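Local coordinates for sortase family protein (Clostridium perfringens, PDB 6IXZ) that is a class C sortase, a probably membrane-anchored cysteine transpeptidase thought to join pilin subunits into pili through an acyl-thioester intermediate, at residues A[64-69]-A[167-172]; A[130-135]-A[139-144]. One frame throughout, in Å; residues are numbered along the deposited sequence.

Contact 1 (A[64-69]-A[167-172])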
# COMPACT_ATOMS: atom_id res chain seq x y z
N ILE A 64 -1.86 7.49 1.44
CA ILE A 64 -0.44 7.66 1.57
C ILE A 64 -0.07 9.12 1.27
O ILE A 64 -0.64 9.74 0.38
CB ILE A 64 0.33 6.69 0.63
CG1 ILE A 64 1.84 6.88 0.76
CG2 ILE A 64 -0.09 6.86 -0.83
CD1 ILE A 64 2.64 5.73 0.19
N GLU A 65 0.86 9.66 2.06
CA GLU A 65 1.45 10.97 1.77
C GLU A 65 2.95 10.85 1.57
O GLU A 65 3.61 10.13 2.31
CB GLU A 65 1.18 11.95 2.92
CG GLU A 65 -0.27 12.11 3.29
CD GLU A 65 -0.45 13.17 4.37
OE1 GLU A 65 -1.00 14.24 4.07
OE2 GLU A 65 0.11 12.97 5.47
N ILE A 66 3.46 11.49 0.52
CA ILE A 66 4.90 11.59 0.26
C ILE A 66 5.26 13.07 0.07
O ILE A 66 5.19 13.60 -1.04
CB ILE A 66 5.33 10.79 -1.00
CG1 ILE A 66 4.69 9.38 -1.01
CG2 ILE A 66 6.84 10.67 -1.06
CD1 ILE A 66 5.05 8.55 -2.22
N PRO A 67 5.67 13.74 1.15
CA PRO A 67 5.84 15.21 1.13
C PRO A 67 6.83 15.74 0.08
O PRO A 67 6.55 16.70 -0.65
CB PRO A 67 6.33 15.55 2.55
CG PRO A 67 6.18 14.32 3.37
CD PRO A 67 5.97 13.13 2.46
N SER A 68 7.96 15.07 -0.05
CA SER A 68 9.02 15.54 -0.90
C SER A 68 8.57 15.61 -2.34
O SER A 68 9.09 16.41 -3.11
CB SER A 68 10.25 14.65 -0.75
OG SER A 68 10.00 13.34 -1.22
N ILE A 69 7.60 14.77 -2.72
CA ILE A 69 7.09 14.80 -4.07
C ILE A 69 5.60 15.16 -4.16
O ILE A 69 4.97 14.96 -5.19
CB ILE A 69 7.39 13.49 -4.82
CG1 ILE A 69 7.16 12.28 -3.93
CG2 ILE A 69 8.85 13.47 -5.32
CD1 ILE A 69 7.23 10.95 -4.67
N VAL A 167 7.24 -1.51 3.62
CA VAL A 167 6.26 -1.22 2.58
C VAL A 167 7.04 -0.88 1.32
O VAL A 167 7.96 -0.04 1.34
CB VAL A 167 5.33 -0.07 2.99
CG1 VAL A 167 4.41 0.33 1.85
CG2 VAL A 167 4.55 -0.47 4.23
N THR A 168 6.72 -1.57 0.22
CA THR A 168 7.25 -1.22 -1.09
C THR A 168 6.24 -0.42 -1.93
O THR A 168 5.02 -0.72 -1.98
CB THR A 168 7.77 -2.45 -1.86
OG1 THR A 168 8.95 -3.00 -1.23
CG2 THR A 168 8.14 -2.06 -3.28
N LEU A 169 6.72 0.69 -2.48
CA LEU A 169 5.97 1.46 -3.48
C LEU A 169 6.37 0.95 -4.85
O LEU A 169 7.53 0.72 -5.11
CB LEU A 169 6.29 2.94 -3.35
CG LEU A 169 6.18 3.46 -1.91
CD1 LEU A 169 6.46 4.95 -1.85
CD2 LEU A 169 4.82 3.12 -1.35
N LEU A 170 5.38 0.63 -5.67
CA LEU A 170 5.63 0.00 -6.97
C LEU A 170 4.95 0.84 -8.05
O LEU A 170 3.76 1.12 -7.96
CB LEU A 170 5.09 -1.41 -6.94
CG LEU A 170 5.21 -2.32 -8.15
CD1 LEU A 170 4.91 -3.73 -7.68
CD2 LEU A 170 4.21 -1.87 -9.22
N THR A 171 5.73 1.29 -9.03
CA THR A 171 5.16 1.92 -10.22
C THR A 171 5.65 1.24 -11.49
O THR A 171 6.77 0.76 -11.53
CB THR A 171 5.54 3.41 -10.30
OG1 THR A 171 4.78 4.04 -11.34
CG2 THR A 171 6.98 3.58 -10.57
N CYS A 172 4.78 1.09 -12.49
CA CYS A 172 5.26 0.73 -13.82
C CYS A 172 6.28 1.75 -14.35
O CYS A 172 6.24 2.92 -13.97
CB CYS A 172 4.12 0.61 -14.81
SG CYS A 172 2.93 -0.61 -14.34
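Leu169 reaches across the interior of the sortase beta-barrel to meet two isoleucines, Ile64 and Ile66, and its forked end divides between them. One branch, CD2, comes tip to tip with CD1 of Ile64 at 3.7 Å. The other, CD1 of Leu169, meets CD1 of Ile66 at 3.9 Å, again end on. Both isoleucines point from strand 60-66 toward the leucine. In Ile64 the long arm is fully extended, with CG1 opposite the backbone N (chi1 180°), which carries its terminal methyl into the interior. The CA atoms of Ile64 and Leu169 are 10.2 Å apart, so no backbone bond links 64-69 to 167-172, and methyl groups alone bridge the gap. All three residues are buried, yet the two segments hide just 96 Å² from each other; other side chains complete their packing. Strand 165-173 also carries Cys172, the predicted acyl-thioester nucleophile, but the methyl contact lies away from it. Leu107 of strand 103-109 and Ile122 of a loop pack on Leu169, while Phe131 of strand 130-135 touches both isoleucines and Leu133 of the same strand touches Ile64.

Contact 2 (A[130-135]-A[139-144])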
# COMPACT_ATOMS: atom_id res chain seq x y z
N VAL A 130 11.07 9.97 3.00
CA VAL A 130 10.06 9.46 3.93
C VAL A 130 8.68 9.43 3.28
O VAL A 130 8.37 10.21 2.39
CB VAL A 130 10.01 10.30 5.23
CG1 VAL A 130 11.27 10.10 6.06
CG2 VAL A 130 9.78 11.77 4.91
N PHE A 131 7.87 8.49 3.72
CA PHE A 131 6.47 8.53 3.36
C PHE A 131 5.60 8.02 4.50
O PHE A 131 6.06 7.33 5.40
CB PHE A 131 6.23 7.73 2.07
CG PHE A 131 6.60 6.29 2.15
CD1 PHE A 131 5.69 5.36 2.59
CD2 PHE A 131 7.84 5.86 1.72
CE1 PHE A 131 5.99 4.01 2.55
CE2 PHE A 131 8.14 4.52 1.69
CZ PHE A 131 7.21 3.59 2.09
N TYR A 132 4.36 8.47 4.49
CA TYR A 132 3.50 8.27 5.62
C TYR A 132 2.27 7.55 5.12
O TYR A 132 1.79 7.84 4.03
CB TYR A 132 3.10 9.62 6.21
CG TYR A 132 4.26 10.47 6.67
CD1 TYR A 132 4.95 10.16 7.83
CD2 TYR A 132 4.60 11.64 5.99
CE1 TYR A 132 6.00 10.96 8.28
CE2 TYR A 132 5.64 12.46 6.43
CZ TYR A 132 6.35 12.10 7.57
OH TYR A 132 7.35 12.94 8.05
N LEU A 133 1.81 6.60 5.92
CA LEU A 133 0.56 5.90 5.68
C LEU A 133 -0.44 6.26 6.76
O LEU A 133 -0.13 6.21 7.95
CB LEU A 133 0.78 4.38 5.71
CG LEU A 133 1.77 3.83 4.69
CD1 LEU A 133 1.69 2.32 4.64
CD2 LEU A 133 1.47 4.42 3.33
N HIS A 134 -1.68 6.44 6.33
CA HIS A 134 -2.80 6.71 7.22
C HIS A 134 -3.90 5.69 6.99
O HIS A 134 -4.65 5.82 6.03
CB HIS A 134 -3.32 8.12 6.92
CG HIS A 134 -2.34 9.18 7.29
ND1 HIS A 134 -2.00 9.43 8.60
CD2 HIS A 134 -1.49 9.91 6.54
CE1 HIS A 134 -1.08 10.37 8.64
NE2 HIS A 134 -0.74 10.67 7.40
N ILE A 135 -3.91 4.62 7.79
CA ILE A 135 -4.64 3.40 7.43
C ILE A 135 -5.42 2.93 8.65
O ILE A 135 -4.83 2.69 9.70
CB ILE A 135 -3.66 2.29 7.01
CG1 ILE A 135 -2.81 2.75 5.81
CG2 ILE A 135 -4.41 0.99 6.75
CD1 ILE A 135 -3.45 2.53 4.46
N ASP A 139 -1.27 5.92 12.07
CA ASP A 139 -0.29 6.75 11.40
C ASP A 139 1.02 5.99 11.35
O ASP A 139 1.58 5.65 12.41
CB ASP A 139 -0.10 8.05 12.18
CG ASP A 139 -1.32 8.95 12.14
OD1 ASP A 139 -2.17 8.83 11.22
OD2 ASP A 139 -1.39 9.85 12.99
N LEU A 140 1.50 5.65 10.15
CA LEU A 140 2.76 4.91 10.03
C LEU A 140 3.78 5.73 9.25
O LEU A 140 3.43 6.44 8.30
CB LEU A 140 2.55 3.54 9.36
CG LEU A 140 1.54 2.55 9.96
CD1 LEU A 140 1.25 1.38 9.03
CD2 LEU A 140 2.00 2.01 11.30
N ALA A 141 5.05 5.65 9.63
CA ALA A 141 6.07 6.35 8.86
C ALA A 141 7.13 5.38 8.37
O ALA A 141 7.53 4.48 9.08
CB ALA A 141 6.70 7.47 9.69
N TYR A 142 7.54 5.53 7.12
CA TYR A 142 8.55 4.66 6.55
C TYR A 142 9.69 5.49 5.97
O TYR A 142 9.51 6.61 5.52
CB TYR A 142 7.92 3.74 5.48
CG TYR A 142 7.02 2.68 6.05
CD1 TYR A 142 7.50 1.42 6.32
CD2 TYR A 142 5.72 2.97 6.41
CE1 TYR A 142 6.71 0.46 6.90
CE2 TYR A 142 4.92 2.03 7.03
CZ TYR A 142 5.41 0.76 7.24
OH TYR A 142 4.63 -0.19 7.87
N LYS A 143 10.86 4.89 5.94
CA LYS A 143 12.01 5.51 5.31
C LYS A 143 12.60 4.58 4.26
O LYS A 143 12.92 3.41 4.56
CB LYS A 143 13.06 5.81 6.37
CG LYS A 143 14.31 6.51 5.87
CD LYS A 143 15.22 6.83 7.04
CE LYS A 143 15.40 5.60 7.91
NZ LYS A 143 16.66 5.67 8.70
N VAL A 144 12.81 5.14 3.07
CA VAL A 144 13.34 4.44 1.91
C VAL A 144 14.73 3.86 2.20
O VAL A 144 15.61 4.56 2.68
CB VAL A 144 13.46 5.39 0.70
CG1 VAL A 144 14.08 4.67 -0.48
CG2 VAL A 144 12.09 5.93 0.31
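Phe131 and Tyr142 face each other as a hydrogen-bonded pair in the antiparallel beta hairpin formed by strands 130-135 and 138-150, part of the sortase beta-barrel. Their backbones are joined twice, by Phe131 N to Tyr142 O at 3.1 Å and by Tyr142 N to Phe131 O at 2.9 Å; Leu133 and Leu140 form a second such pair. From CB outward the Tyr142 side chain passes from Phe131 to Leu133 and then to Asp165. CB lies over one face of the Phe131 ring in a CH-pi contact, 3.7 Å from the centroid and nearer the ring's CE1-CZ side than its centre. That ring is swung over CB because CG of Phe131 sits between its backbone N and carbonyl carbon (chi1 60°). Next, CG of Tyr142 is 3.9 Å from CE1 of Phe131. The ring planes are nearly parallel, at 14°, but displaced so that little of one lies over the other. Farther out, CE2 of Tyr142 meets CD1 of Leu133 at 4.0 Å, and the hydroxyl at the tip hydrogen-bonds to Asp165. On the other face of the hairpin, CB of Ala141 packs against CD1 of Tyr132. There too, His134 ND1 donates to Asp139 OD1 at 2.7 Å, with the oxygen in the imidazole plane but the nitrogen approaching from above the carboxylate plane.

From the N terminus, the chain passes through 64-69, runs on through strands 71-77, 88-90 and 103-109, and reaches 130-135. It turns back at once into 139-144, so contact 2 closes a short hairpin loop. Contact 1 closes only when the chain arrives at 167-172, and its much longer loop encloses the whole of contact 2. The two do not cross. Strands 60-66 and 130-135 are neighbours in the sheet, and Glu65 N probably hydrogen-bonds to Tyr132 O (2.8 Å), joining the hairpin edge to the first strand. Packing of Val167 CG2 on Tyr142 CZ (3.4 Å) ties strand 165-173 to the hairpin over the intervening strand 180-188.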